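Local coordinates for protein HI1317 (Haemophilus influenzae, PDB 1JOV) that probably catalyses the interconversion of the alpha and beta anomers of D-glucose 6-phosphate, as a member of the glucose-6-phosphate 1-epimerase family, at residues 20-24 / 35-39; 149-155 / 243-249; 212-218 / 263-269. Residue numbers count along the deposited sequence, not the author numbering.

Contact 1 of 3, residues 20-24 / 35-39; sequences DIPVL and ISLQG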
ATOM      1  N   ASP A  20      18.636   8.290  -1.271  1.00 28.12           N
ATOM      2  CA  ASP A  20      18.889   8.119   0.186  1.00 30.36           C
ATOM      3  C   ASP A  20      18.415   6.796   0.811  1.00 27.22           C
ATOM      4  O   ASP A  20      18.857   6.430   1.899  1.00 29.62           O
ATOM      5  CB  ASP A  20      18.134   9.212   0.950  1.00 27.03           C
ATOM      6  CG  ASP A  20      18.817  10.561   0.868  1.00 51.58           C
ATOM      7  OD1 ASP A  20      19.963  10.621   0.380  1.00 38.11           O
ATOM      8  OD2 ASP A  20      18.211  11.555   1.295  1.00 51.46           O
ATOM      9  N   ILE A  21      17.494   6.076   0.180  1.00 26.09           N
ATOM     10  CA  ILE A  21      16.802   4.968   0.795  1.00 25.64           C
ATOM     11  C   ILE A  21      17.124   3.556   0.243  1.00 17.95           C
ATOM     12  O   ILE A  21      17.132   3.355  -0.973  1.00 21.63           O
ATOM     13  CB  ILE A  21      15.308   5.223   0.568  1.00 22.61           C
ATOM     14  CG1 ILE A  21      14.750   6.379   1.411  1.00 25.11           C
ATOM     15  CG2 ILE A  21      14.522   3.936   0.837  1.00 20.23           C
ATOM     16  CD1 ILE A  21      13.420   6.895   0.927  1.00 31.01           C
ATOM     17  N   PRO A  22      17.382   2.576   1.122  1.00 18.70           N
ATOM     18  CA  PRO A  22      17.692   1.199   0.673  1.00 19.49           C
ATOM     19  C   PRO A  22      16.403   0.488   0.272  1.00 22.12           C
ATOM     20  O   PRO A  22      15.386   0.647   1.011  1.00 21.38           O
ATOM     21  CB  PRO A  22      18.349   0.576   1.896  1.00 20.08           C
ATOM     22  CG  PRO A  22      18.096   1.529   2.995  1.00 25.67           C
ATOM     23  CD  PRO A  22      17.416   2.719   2.579  1.00 27.35           C
ATOM     24  N   VAL A  23      16.436  -0.202  -0.836  1.00 23.27           N
ATOM     25  CA  VAL A  23      15.298  -0.877  -1.418  1.00 23.05           C
ATOM     26  C   VAL A  23      15.661  -2.297  -1.799  1.00 25.80           C
ATOM     27  O   VAL A  23      16.615  -2.554  -2.538  1.00 22.60           O
ATOM     28  CB  VAL A  23      14.761  -0.103  -2.668  1.00 22.63           C
ATOM     29  CG1 VAL A  23      13.577  -0.844  -3.306  1.00 18.87           C
ATOM     30  CG2 VAL A  23      14.383   1.308  -2.271  1.00 21.84           C
ATOM     31  N   LEU A  24      14.886  -3.279  -1.344  1.00 16.78           N
ATOM     32  CA  LEU A  24      15.120  -4.598  -1.812  1.00 20.79           C
ATOM     33  C   LEU A  24      14.532  -4.782  -3.171  1.00 22.43           C
ATOM     34  O   LEU A  24      13.356  -4.393  -3.411  1.00 20.93           O
ATOM     35  CB  LEU A  24      14.443  -5.622  -0.896  1.00 20.68           C
ATOM     36  CG  LEU A  24      15.057  -5.841   0.394  1.00 17.92           C
ATOM     37  CD1 LEU A  24      14.113  -6.631   1.331  1.00 21.81           C
ATOM     38  CD2 LEU A  24      16.314  -6.662   0.149  1.00 21.79           C
ATOM     39  N   ILE A  35      10.893  -3.289  -2.445  1.00 18.08           N
ATOM     40  CA  ILE A  35      10.393  -2.930  -1.099  1.00 16.02           C
ATOM     41  C   ILE A  35      11.345  -1.932  -0.447  1.00 18.23           C
ATOM     42  O   ILE A  35      12.518  -2.240  -0.184  1.00 17.77           O
ATOM     43  CB  ILE A  35      10.310  -4.148  -0.141  1.00 17.28           C
ATOM     44  CG1 ILE A  35       9.460  -5.261  -0.814  1.00 18.54           C
ATOM     45  CG2 ILE A  35       9.692  -3.682   1.253  1.00 17.67           C
ATOM     46  CD1 ILE A  35      10.170  -6.339  -1.733  1.00 19.32           C
ATOM     47  N   SER A  36      10.883  -0.739  -0.153  1.00 19.01           N
ATOM     48  CA  SER A  36      11.745   0.208   0.502  1.00 21.31           C
ATOM     49  C   SER A  36      11.884  -0.223   1.993  1.00 20.44           C
ATOM     50  O   SER A  36      10.889  -0.465   2.713  1.00 17.36           O
ATOM     51  CB  SER A  36      11.052   1.576   0.503  1.00 18.37           C
ATOM     52  OG  SER A  36      11.538   2.383   1.553  1.00 19.27           O
ATOM     53  N   LEU A  37      13.086  -0.220   2.534  1.00 15.67           N
ATOM     54  CA  LEU A  37      13.208  -0.530   3.988  1.00 14.29           C
ATOM     55  C   LEU A  37      12.652   0.631   4.863  1.00 14.89           C
ATOM     56  O   LEU A  37      12.259   0.428   6.015  1.00 18.25           O
ATOM     57  CB  LEU A  37      14.663  -0.831   4.337  1.00 19.70           C
ATOM     58  CG  LEU A  37      15.308  -2.075   3.721  1.00 16.59           C
ATOM     59  CD1 LEU A  37      16.601  -2.416   4.462  1.00 20.15           C
ATOM     60  CD2 LEU A  37      14.345  -3.260   3.744  1.00 19.98           C
ATOM     61  N   GLN A  38      12.589   1.823   4.258  1.00 16.19           N
ATOM     62  CA  GLN A  38      11.973   2.920   4.953  1.00 19.55           C
ATOM     63  C   GLN A  38      10.457   2.589   4.875  1.00 15.04           C
ATOM     64  O   GLN A  38       9.889   2.521   3.785  1.00 17.40           O
ATOM     65  CB  GLN A  38      12.211   4.295   4.366  1.00 21.03           C
ATOM     66  CG  GLN A  38      11.353   5.361   5.028  1.00 17.94           C
ATOM     67  CD  GLN A  38      11.596   6.727   4.451  1.00 22.87           C
ATOM     68  OE1 GLN A  38      12.683   7.277   4.607  1.00 22.60           O
ATOM     69  NE2 GLN A  38      10.744   7.460   3.752  1.00 23.43           N
ATOM     70  N   GLY A  39       9.834   2.421   6.002  1.00 16.39           N
ATOM     71  CA  GLY A  39       8.375   2.168   6.070  1.00 15.58           C
ATOM     72  C   GLY A  39       8.006   0.718   5.634  1.00 15.44           C
ATOM     73  O   GLY A  39       6.791   0.473   5.400  1.00 14.92           O
TER
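Three backbone hydrogen bonds join the segments. Leu24 and Ile35 form an antiparallel hydrogen-bonded pair, with Leu24 N 2.8 Å from Ile35 O and Ile35 N 2.9 Å from Leu24 O. Two residues along, Leu37 N donates almost linearly to Pro22 O at 2.9 Å. Pro22 itself has no amide hydrogen to offer in return. Between them Val23 faces Ser36 as a non-hydrogen-bonded pair, their CA atoms 4.2 Å apart, and Val23 CA makes a CA-H...O contact of 3.3 Å to Ile35 O. Within the second segment Ser36 OG donates to Gln38 O at 2.8 Å. The segments are the open ends of the beta hairpin of strands 21-28 and 31-36, third and fourth in a five-stranded antiparallel meander. Beyond Leu37 the chains diverge, and Ile21 and Gln38 lie 6.7 Å apart at CA. Ile21 CG2 still packs 3.4 Å from Ser36 OG, while the side-chain amide oxygen of Gln38 accepts from Gly66 N. On the side of the sheet bearing Leu24 and Ile35, Leu24 CD1 meets Leu37 CD2 at 4.2 Å and Leu24 CB meets Ile35 CD1 at 4.4 Å; Phe112 of strand 107-115 covers all three residues.

Contact 2 of 3, residues 149-155 / 243-249; sequences LHTYFNI and KMLCLET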
ATOM      1  N   LEU A 149      -3.186   0.150   5.214  1.00 16.71           N
ATOM      2  CA  LEU A 149      -2.348  -0.233   4.115  1.00 16.02           C
ATOM      3  C   LEU A 149      -2.841   0.657   2.999  1.00 23.71           C
ATOM      4  O   LEU A 149      -3.856   0.366   2.379  1.00 17.85           O
ATOM      5  CB  LEU A 149      -2.417  -1.712   3.783  1.00 15.11           C
ATOM      6  CG  LEU A 149      -2.460  -2.625   5.007  1.00 16.45           C
ATOM      7  CD1 LEU A 149      -2.847  -4.047   4.600  1.00 21.69           C
ATOM      8  CD2 LEU A 149      -1.130  -2.620   5.727  1.00 18.92           C
ATOM      9  N   HIS A 150      -2.148   1.718   2.739  1.00 17.16           N
ATOM     10  CA  HIS A 150      -2.624   2.746   1.824  1.00 21.16           C
ATOM     11  C   HIS A 150      -2.252   2.515   0.355  1.00 22.98           C
ATOM     12  O   HIS A 150      -1.531   3.297  -0.278  1.00 20.70           O
ATOM     13  CB  HIS A 150      -2.060   4.007   2.394  1.00 19.20           C
ATOM     14  CG  HIS A 150      -2.570   5.337   1.845  1.00 17.51           C
ATOM     15  ND1 HIS A 150      -2.524   5.679   0.528  1.00 20.89           N
ATOM     16  CD2 HIS A 150      -3.113   6.390   2.509  1.00 26.22           C
ATOM     17  CE1 HIS A 150      -2.959   6.922   0.394  1.00 24.43           C
ATOM     18  NE2 HIS A 150      -3.311   7.352   1.574  1.00 25.08           N
ATOM     19  N   THR A 151      -2.768   1.416  -0.125  1.00 16.27           N
ATOM     20  CA  THR A 151      -2.318   0.897  -1.436  1.00 18.74           C
ATOM     21  C   THR A 151      -2.651   1.816  -2.638  1.00 18.79           C
ATOM     22  O   THR A 151      -3.800   2.189  -2.851  1.00 20.05           O
ATOM     23  CB  THR A 151      -2.947  -0.502  -1.675  1.00 18.81           C
ATOM     24  OG1 THR A 151      -2.770  -1.304  -0.481  1.00 19.60           O
ATOM     25  CG2 THR A 151      -2.248  -1.262  -2.945  1.00 18.87           C
ATOM     26  N   TYR A 152      -1.579   2.109  -3.373  1.00 17.59           N
ATOM     27  CA  TYR A 152      -1.725   2.882  -4.632  1.00 16.53           C
ATOM     28  C   TYR A 152      -1.653   1.931  -5.772  1.00 18.84           C
ATOM     29  O   TYR A 152      -0.583   1.324  -6.098  1.00 19.39           O
ATOM     30  CB  TYR A 152      -0.616   3.964  -4.842  1.00 18.27           C
ATOM     31  CG  TYR A 152      -0.528   5.075  -3.901  1.00 21.48           C
ATOM     32  CD1 TYR A 152      -0.072   4.922  -2.583  1.00 22.16           C
ATOM     33  CD2 TYR A 152      -0.741   6.364  -4.358  1.00 20.97           C
ATOM     34  CE1 TYR A 152       0.028   6.051  -1.705  1.00 20.83           C
ATOM     35  CE2 TYR A 152      -0.651   7.451  -3.518  1.00 20.66           C
ATOM     36  CZ  TYR A 152      -0.239   7.323  -2.219  1.00 25.04           C
ATOM     37  OH  TYR A 152      -0.115   8.438  -1.413  1.00 22.60           O
ATOM     38  N   PHE A 153      -2.827   1.786  -6.425  1.00 18.96           N
ATOM     39  CA  PHE A 153      -2.889   0.847  -7.566  1.00 24.09           C
ATOM     40  C   PHE A 153      -2.622   1.588  -8.881  1.00 20.92           C
ATOM     41  O   PHE A 153      -2.952   2.767  -9.019  1.00 23.47           O
ATOM     42  CB  PHE A 153      -4.235   0.163  -7.663  1.00 25.94           C
ATOM     43  CG  PHE A 153      -4.514  -0.693  -6.515  1.00 21.92           C
ATOM     44  CD1 PHE A 153      -3.967  -1.950  -6.448  1.00 25.07           C
ATOM     45  CD2 PHE A 153      -5.293  -0.217  -5.490  1.00 21.49           C
ATOM     46  CE1 PHE A 153      -4.211  -2.768  -5.293  1.00 18.85           C
ATOM     47  CE2 PHE A 153      -5.515  -0.944  -4.404  1.00 20.52           C
ATOM     48  CZ  PHE A 153      -5.029  -2.281  -4.293  1.00 20.95           C
ATOM     49  N   ASN A 154      -1.845   0.937  -9.741  1.00 21.05           N
ATOM     50  CA  ASN A 154      -1.419   1.482 -11.013  1.00 19.89           C
ATOM     51  C   ASN A 154      -2.548   1.166 -12.060  1.00 23.65           C
ATOM     52  O   ASN A 154      -2.880  -0.011 -12.282  1.00 22.91           O
ATOM     53  CB  ASN A 154      -0.104   0.776 -11.419  1.00 23.20           C
ATOM     54  CG  ASN A 154       0.585   1.382 -12.678  1.00 29.59           C
ATOM     55  OD1 ASN A 154       0.585   2.590 -12.901  1.00 26.71           O
ATOM     56  ND2 ASN A 154       1.235   0.512 -13.451  1.00 26.98           N
ATOM     57  N   ILE A 155      -3.010   2.196 -12.763  1.00 28.44           N
ATOM     58  CA  ILE A 155      -4.086   1.966 -13.734  1.00 32.74           C
ATOM     59  C   ILE A 155      -3.815   2.741 -15.028  1.00 29.73           C
ATOM     60  O   ILE A 155      -3.059   3.731 -14.996  1.00 27.15           O
ATOM     61  CB  ILE A 155      -5.413   2.437 -13.126  1.00 27.12           C
ATOM     62  CG1 ILE A 155      -5.262   3.850 -12.611  1.00 26.66           C
ATOM     63  CG2 ILE A 155      -5.926   1.498 -12.030  1.00 26.63           C
ATOM     64  CD1 ILE A 155      -6.449   4.615 -12.500  1.00 30.01           C
ATOM     65  N   LYS A 243      -3.185   8.028 -13.306  1.00 30.74           N
ATOM     66  CA  LYS A 243      -2.660   6.674 -13.453  1.00 22.54           C
ATOM     67  C   LYS A 243      -2.689   5.913 -12.132  1.00 28.87           C
ATOM     68  O   LYS A 243      -2.106   4.817 -12.037  1.00 29.85           O
ATOM     69  CB  LYS A 243      -1.213   6.706 -14.014  1.00 25.99           C
ATOM     70  CG  LYS A 243      -1.068   7.356 -15.409  1.00 31.47           C
ATOM     71  CD  LYS A 243      -1.383   6.458 -16.576  1.00 48.33           C
ATOM     72  CE  LYS A 243      -0.914   7.145 -17.863  1.00 62.61           C
ATOM     73  NZ  LYS A 243      -1.303   8.606 -17.954  1.00 43.54           N
ATOM     74  N   MET A 244      -3.429   6.423 -11.160  1.00 26.14           N
ATOM     75  CA  MET A 244      -3.437   5.793  -9.819  1.00 26.10           C
ATOM     76  C   MET A 244      -4.844   5.846  -9.215  1.00 29.56           C
ATOM     77  O   MET A 244      -5.730   6.605  -9.635  1.00 26.61           O
ATOM     78  CB  MET A 244      -2.467   6.488  -8.892  1.00 22.92           C
ATOM     79  CG  MET A 244      -2.707   7.949  -8.739  1.00 26.89           C
ATOM     80  SD  MET A 244      -3.969   8.405  -7.597  1.00 33.55           S
ATOM     81  CE  MET A 244      -2.948   8.411  -6.231  1.00 31.90           C
ATOM     82  N   LEU A 245      -5.061   4.944  -8.277  1.00 25.38           N
ATOM     83  CA  LEU A 245      -6.229   4.973  -7.437  1.00 27.80           C
ATOM     84  C   LEU A 245      -5.856   4.233  -6.140  1.00 22.86           C
ATOM     85  O   LEU A 245      -5.340   3.108  -6.181  1.00 22.97           O
ATOM     86  CB  LEU A 245      -7.390   4.290  -8.100  1.00 27.44           C
ATOM     87  CG  LEU A 245      -8.701   4.177  -7.335  1.00 25.52           C
ATOM     88  CD1 LEU A 245      -9.099   5.606  -6.940  1.00 32.82           C
ATOM     89  CD2 LEU A 245      -9.786   3.506  -8.201  1.00 30.05           C
ATOM     90  N   CYS A 246      -6.187   4.860  -5.029  1.00 19.94           N
ATOM     91  CA  CYS A 246      -6.012   4.171  -3.725  1.00 22.82           C
ATOM     92  C   CYS A 246      -7.283   3.504  -3.210  1.00 28.45           C
ATOM     93  O   CYS A 246      -8.335   4.142  -3.117  1.00 23.06           O
ATOM     94  CB  CYS A 246      -5.524   5.173  -2.707  1.00 23.78           C
ATOM     95  SG  CYS A 246      -3.802   5.683  -2.979  1.00 23.90           S
ATOM     96  N   LEU A 247      -7.162   2.221  -2.844  1.00 21.99           N
ATOM     97  CA  LEU A 247      -8.223   1.432  -2.205  1.00 22.54           C
ATOM     98  C   LEU A 247      -7.502   0.870  -0.955  1.00 21.42           C
ATOM     99  O   LEU A 247      -6.819  -0.156  -1.040  1.00 21.37           O
ATOM    100  CB  LEU A 247      -8.825   0.356  -3.092  1.00 22.38           C
ATOM    101  CG  LEU A 247     -10.253   0.044  -2.647  1.00 28.13           C
ATOM    102  CD1 LEU A 247     -10.996  -0.761  -3.699  1.00 31.19           C
ATOM    103  CD2 LEU A 247     -10.261  -0.703  -1.317  1.00 32.62           C
ATOM    104  N   GLU A 248      -7.609   1.583   0.134  1.00 18.21           N
ATOM    105  CA  GLU A 248      -6.901   1.315   1.357  1.00 20.69           C
ATOM    106  C   GLU A 248      -7.571   0.324   2.315  1.00 23.49           C
ATOM    107  O   GLU A 248      -8.765   0.451   2.632  1.00 19.42           O
ATOM    108  CB  GLU A 248      -6.710   2.607   2.133  1.00 18.25           C
ATOM    109  CG  GLU A 248      -6.167   3.747   1.298  1.00 21.17           C
ATOM    110  CD  GLU A 248      -6.163   5.104   1.984  1.00 23.29           C
ATOM    111  OE1 GLU A 248      -6.175   5.137   3.220  1.00 25.57           O
ATOM    112  OE2 GLU A 248      -6.139   6.136   1.278  1.00 26.10           O
ATOM    113  N   THR A 249      -6.820  -0.668   2.791  1.00 18.71           N
ATOM    114  CA  THR A 249      -7.260  -1.670   3.786  1.00 22.08           C
ATOM    115  C   THR A 249      -7.108  -1.004   5.160  1.00 19.82           C
ATOM    116  O   THR A 249      -5.967  -0.652   5.507  1.00 21.17           O
ATOM    117  CB  THR A 249      -6.374  -2.883   3.720  1.00 21.90           C
ATOM    118  OG1 THR A 249      -6.305  -3.376   2.368  1.00 20.41           O
ATOM    119  CG2 THR A 249      -6.920  -3.977   4.624  1.00 20.72           C
TER
HETATM  120  O   HOH W   1      -5.233  -2.250  -0.084  1.00 23.31           O
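Ile155, Phe153 and Leu149 have much of their surface covered here, and each donates its amide to the opposite segment. Ile155 N reaches Lys243 O at 2.9 Å, and its side chain curls back until CG1 is 3.5 Å from Met244 N. Phe153 and Leu245 form a hydrogen-bonded pair: Phe153 N to Leu245 O is 2.8 Å, Leu245 N to Phe153 O 3.1 Å. The phenyl ring turns its edge to the neighbouring strand, with CE2 3.8 Å from Leu247 CB, and packs on Ile266 of the facing sheet. Leu149 and Thr249 form a second hydrogen-bonded pair at the far end, Leu149 N lying 2.9 Å from Thr249 O. These antiparallel strands belong to the beta-sandwich of the galactose mutarotase-like fold and carry both predicted active-site residues, His150 and Glu248. Between the regular pairs, His150 centres an inverse gamma turn; here Leu247 N makes only a weak bond to Thr151 O at 3.4 Å, and a water bridges Thr151 OG1, Leu247 O and Thr249 OG1, which also bonds to His217. Glu248 CG sits over the His150 ring in a CH-pi contact. Glu248 OE2 approaches His150 NE2 to 3.1 Å over the ring face, at a poor angle for a hydrogen bond. Cys246 SG lies over the Tyr152 ring, 3.5 Å from its centroid, and the Tyr152 hydroxyl bonds to Arg70.

Contact 3 of 3, residues 212-218 / 263-269; sequences TIALHHH and SVEISLK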
ATOM      1  N   THR A 212      -8.279  -6.781 -14.255  1.00 33.10           N
ATOM      2  CA  THR A 212      -8.964  -6.527 -13.020  1.00 31.44           C
ATOM      3  C   THR A 212      -8.032  -6.798 -11.852  1.00 24.84           C
ATOM      4  O   THR A 212      -7.472  -7.887 -11.791  1.00 29.92           O
ATOM      5  CB  THR A 212     -10.088  -7.531 -12.876  1.00 28.02           C
ATOM      6  OG1 THR A 212     -11.082  -7.159 -13.825  1.00 40.71           O
ATOM      7  CG2 THR A 212     -10.838  -7.345 -11.565  1.00 40.04           C
ATOM      8  N   ILE A 213      -7.930  -5.835 -10.970  1.00 30.82           N
ATOM      9  CA  ILE A 213      -7.155  -6.024  -9.754  1.00 34.65           C
ATOM     10  C   ILE A 213      -8.128  -6.495  -8.696  1.00 19.93           C
ATOM     11  O   ILE A 213      -8.979  -5.717  -8.237  1.00 31.20           O
ATOM     12  CB  ILE A 213      -6.453  -4.716  -9.342  1.00 28.47           C
ATOM     13  CG1 ILE A 213      -5.466  -4.237 -10.401  1.00 27.98           C
ATOM     14  CG2 ILE A 213      -5.754  -4.875  -8.002  1.00 25.49           C
ATOM     15  CD1 ILE A 213      -4.593  -3.086  -9.958  1.00 28.35           C
ATOM     16  N   ALA A 214      -8.005  -7.755  -8.289  1.00 32.32           N
ATOM     17  CA  ALA A 214      -8.961  -8.273  -7.279  1.00 33.53           C
ATOM     18  C   ALA A 214      -8.366  -8.160  -5.864  1.00 34.14           C
ATOM     19  O   ALA A 214      -7.185  -8.470  -5.714  1.00 33.01           O
ATOM     20  CB  ALA A 214      -9.265  -9.684  -7.569  1.00 36.59           C
ATOM     21  N   LEU A 215      -9.174  -7.782  -4.866  1.00 30.31           N
ATOM     22  CA  LEU A 215      -8.635  -7.584  -3.490  1.00 30.28           C
ATOM     23  C   LEU A 215      -9.384  -8.417  -2.486  1.00 34.02           C
ATOM     24  O   LEU A 215     -10.626  -8.333  -2.416  1.00 37.51           O
ATOM     25  CB  LEU A 215      -8.680  -6.121  -3.038  1.00 25.46           C
ATOM     26  CG  LEU A 215      -7.981  -5.202  -3.990  1.00 27.27           C
ATOM     27  CD1 LEU A 215      -8.144  -3.815  -3.700  1.00 27.03           C
ATOM     28  CD2 LEU A 215      -6.500  -5.678  -4.189  1.00 25.79           C
ATOM     29  N   HIS A 216      -8.647  -9.235  -1.721  1.00 30.01           N
ATOM     30  CA  HIS A 216      -9.249  -9.996  -0.609  1.00 35.13           C
ATOM     31  C   HIS A 216      -8.658  -9.459   0.703  1.00 25.81           C
ATOM     32  O   HIS A 216      -7.505  -9.810   1.022  1.00 28.97           O
ATOM     33  CB  HIS A 216      -8.965 -11.478  -0.765  1.00 30.40           C
ATOM     34  CG  HIS A 216      -9.877 -12.361   0.034  1.00 57.94           C
ATOM     35  ND1 HIS A 216     -10.056 -13.699  -0.253  1.00 67.47           N
ATOM     36  CD2 HIS A 216     -10.669 -12.097   1.103  1.00 63.98           C
ATOM     37  CE1 HIS A 216     -10.913 -14.223   0.608  1.00 73.41           C
ATOM     38  NE2 HIS A 216     -11.301 -13.273   1.443  1.00 56.43           N
ATOM     39  N   HIS A 217      -9.411  -8.601   1.411  1.00 26.68           N
ATOM     40  CA  HIS A 217      -8.914  -7.991   2.653  1.00 25.00           C
ATOM     41  C   HIS A 217      -9.137  -8.939   3.861  1.00 43.84           C
ATOM     42  O   HIS A 217      -9.994  -9.809   3.781  1.00 31.48           O
ATOM     43  CB  HIS A 217      -9.601  -6.669   2.915  1.00 23.19           C
ATOM     44  CG  HIS A 217      -9.568  -5.736   1.747  1.00 24.41           C
ATOM     45  ND1 HIS A 217      -8.621  -4.725   1.617  1.00 32.28           N
ATOM     46  CD2 HIS A 217     -10.340  -5.679   0.627  1.00 25.05           C
ATOM     47  CE1 HIS A 217      -8.844  -4.069   0.497  1.00 29.23           C
ATOM     48  NE2 HIS A 217      -9.898  -4.623  -0.130  1.00 30.37           N
ATOM     49  N   HIS A 218      -8.386  -8.791   4.933  1.00 27.48           N
ATOM     50  CA  HIS A 218      -8.656  -9.556   6.177  1.00 25.55           C
ATOM     51  C   HIS A 218      -8.603  -8.620   7.375  1.00 28.15           C
ATOM     52  O   HIS A 218      -7.704  -7.805   7.484  1.00 24.34           O
ATOM     53  CB  HIS A 218      -7.679 -10.688   6.403  1.00 23.39           C
ATOM     54  CG  HIS A 218      -7.657 -11.576   5.168  1.00 33.73           C
ATOM     55  ND1 HIS A 218      -8.537 -12.620   4.989  1.00 57.59           N
ATOM     56  CD2 HIS A 218      -6.839 -11.565   4.081  1.00 41.37           C
ATOM     57  CE1 HIS A 218      -8.265 -13.220   3.832  1.00 54.36           C
ATOM     58  NE2 HIS A 218      -7.233 -12.608   3.274  1.00 57.01           N
ATOM     59  N   SER A 263      -4.665  -7.363   6.842  1.00 21.19           N
ATOM     60  CA  SER A 263      -3.931  -7.643   5.648  1.00 20.49           C
ATOM     61  C   SER A 263      -4.755  -7.521   4.405  1.00 20.90           C
ATOM     62  O   SER A 263      -5.973  -7.344   4.471  1.00 22.50           O
ATOM     63  CB  SER A 263      -3.369  -9.056   5.706  1.00 23.67           C
ATOM     64  OG  SER A 263      -4.405 -10.023   5.705  1.00 27.09           O
ATOM     65  N   VAL A 264      -4.076  -7.633   3.266  1.00 19.00           N
ATOM     66  CA  VAL A 264      -4.716  -7.608   1.949  1.00 19.24           C
ATOM     67  C   VAL A 264      -3.998  -8.579   1.029  1.00 21.45           C
ATOM     68  O   VAL A 264      -2.767  -8.736   1.053  1.00 20.31           O
ATOM     69  CB  VAL A 264      -4.755  -6.190   1.332  1.00 20.38           C
ATOM     70  CG1 VAL A 264      -3.350  -5.694   1.047  1.00 18.40           C
ATOM     71  CG2 VAL A 264      -5.618  -6.172   0.070  1.00 23.57           C
ATOM     72  N   GLU A 265      -4.804  -9.209   0.254  1.00 24.79           N
ATOM     73  CA  GLU A 265      -4.309 -10.112  -0.771  1.00 26.23           C
ATOM     74  C   GLU A 265      -4.694  -9.512  -2.133  1.00 26.37           C
ATOM     75  O   GLU A 265      -5.870  -9.308  -2.441  1.00 27.03           O
ATOM     76  CB  GLU A 265      -4.954 -11.531  -0.640  1.00 26.43           C
ATOM     77  CG  GLU A 265      -4.439 -12.526  -1.649  1.00 35.41           C
ATOM     78  CD  GLU A 265      -5.214 -13.882  -1.649  1.00 32.00           C
ATOM     79  OE1 GLU A 265      -4.877 -14.746  -0.808  1.00 50.34           O
ATOM     80  OE2 GLU A 265      -6.130 -14.054  -2.502  1.00 58.02           O
ATOM     81  N   ILE A 266      -3.682  -9.173  -2.921  1.00 23.71           N
ATOM     82  CA  ILE A 266      -3.780  -8.565  -4.263  1.00 24.83           C
ATOM     83  C   ILE A 266      -3.525  -9.572  -5.395  1.00 23.17           C
ATOM     84  O   ILE A 266      -2.583 -10.373  -5.333  1.00 24.53           O
ATOM     85  CB  ILE A 266      -2.772  -7.384  -4.376  1.00 25.00           C
ATOM     86  CG1 ILE A 266      -2.689  -6.617  -3.051  1.00 25.15           C
ATOM     87  CG2 ILE A 266      -3.182  -6.453  -5.507  1.00 25.51           C
ATOM     88  CD1 ILE A 266      -2.052  -5.253  -3.176  1.00 21.29           C
ATOM     89  N   SER A 267      -4.364  -9.522  -6.440  1.00 29.89           N
ATOM     90  CA  SER A 267      -4.183 -10.458  -7.552  1.00 30.14           C
ATOM     91  C   SER A 267      -4.772  -9.800  -8.797  1.00 23.62           C
ATOM     92  O   SER A 267      -5.505  -8.781  -8.705  1.00 26.81           O
ATOM     93  CB  SER A 267      -4.953 -11.745  -7.240  1.00 29.17           C
ATOM     94  OG  SER A 267      -6.292 -11.355  -7.149  1.00 36.68           O
ATOM     95  N   LEU A 268      -4.329 -10.303  -9.939  1.00 29.06           N
ATOM     96  CA  LEU A 268      -4.866  -9.826 -11.235  1.00 29.26           C
ATOM     97  C   LEU A 268      -5.735 -10.888 -11.881  1.00 45.16           C
ATOM     98  O   LEU A 268      -5.433 -12.068 -11.785  1.00 42.50           O
ATOM     99  CB  LEU A 268      -3.784  -9.570 -12.245  1.00 33.46           C
ATOM    100  CG  LEU A 268      -2.926  -8.368 -11.954  1.00 33.61           C
ATOM    101  CD1 LEU A 268      -1.828  -8.276 -13.001  1.00 31.46           C
ATOM    102  CD2 LEU A 268      -3.781  -7.164 -11.949  1.00 37.37           C
ATOM    103  N   LYS A 269      -6.773 -10.435 -12.573  1.00 59.04           N
ATOM    104  CA  LYS A 269      -7.610 -11.300 -13.413  1.00 61.87           C
ATOM    105  C   LYS A 269      -8.190 -10.437 -14.530  1.00 62.16           C
ATOM    106  O   LYS A 269      -7.627  -9.386 -14.888  1.00 48.09           O
ATOM    107  CB  LYS A 269      -8.714 -11.983 -12.604  1.00 62.11           C
ATOM    108  CG  LYS A 269      -9.733 -11.038 -11.959  1.00 52.77           C
ATOM    109  CD  LYS A 269     -10.629 -11.821 -10.986  1.00 56.84           C
ATOM    110  CE  LYS A 269     -11.895 -11.057 -10.615  1.00 57.10           C
ATOM    111  NZ  LYS A 269     -12.962 -12.000 -10.106  1.00 60.43           N
TER
HETATM  112  O   HOH W   2      -6.654 -14.027   1.371  1.00 46.85           O
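Strands 212-218 and 263-268 run antiparallel, their axes 4.5 Å apart at closest and their directions 164° apart. Eight hydrogen bonds link the segments in four reciprocal pairs: Thr212 with Lys269, Ala214 with Ser267, His216 with Glu265 and His218 with Ser263. The shortest, from Ala214 N to Ser267 O, is 2.7 Å. One face is largely apolar: Ile213 CG1 meets Leu268 CD2 and Leu215 CD2 meets Ile266 CG2, both at 3.7 Å, while Ile213 CG2 is 3.9 Å from Ile266 CG2. Phe153 of strand 145-154 packs on Ile213, Leu215 and Ile266. His217, on this face, has ND1 3.7 Å from Val264 CG2, and its ring nitrogens bond to Thr249 and Asn202. The reverse face is more polar. A water bridges His218 NE2, at 2.4 Å, and Glu265 OE1, the latter weakly at 2.9 Å. Ser263 OG lies at the edge of the His218 ring, 3.3 Å from His218 CD2, and bonds to His134. One apolar and one polar face are characteristic of a sandwich sheet, here in the beta-sandwich of the aldose 1-epimerase family.

All three contacts pair antiparallel strands, but in three different sheets. Contact 1 joins consecutive strands in a hairpin; contacts 2 and 3 bring together strands far apart in the chain, and their segments alternate along it. Contact 2, its centre about 7 Å from that of the chain, is the most central and holds the predicted catalytic pair, with sulfur-aromatic and irregular backbone features. Contact 3 is regular and only partly buried, with a polar outer face. The two meet across the sandwich, where Phe153 packs on Leu215 and Thr249 probably hydrogen-bonds to His217. Contact 1 is also buried but lies away from the predicted site, its centre about 19 Å from that of contact 2 and 23 Å from that of contact 3.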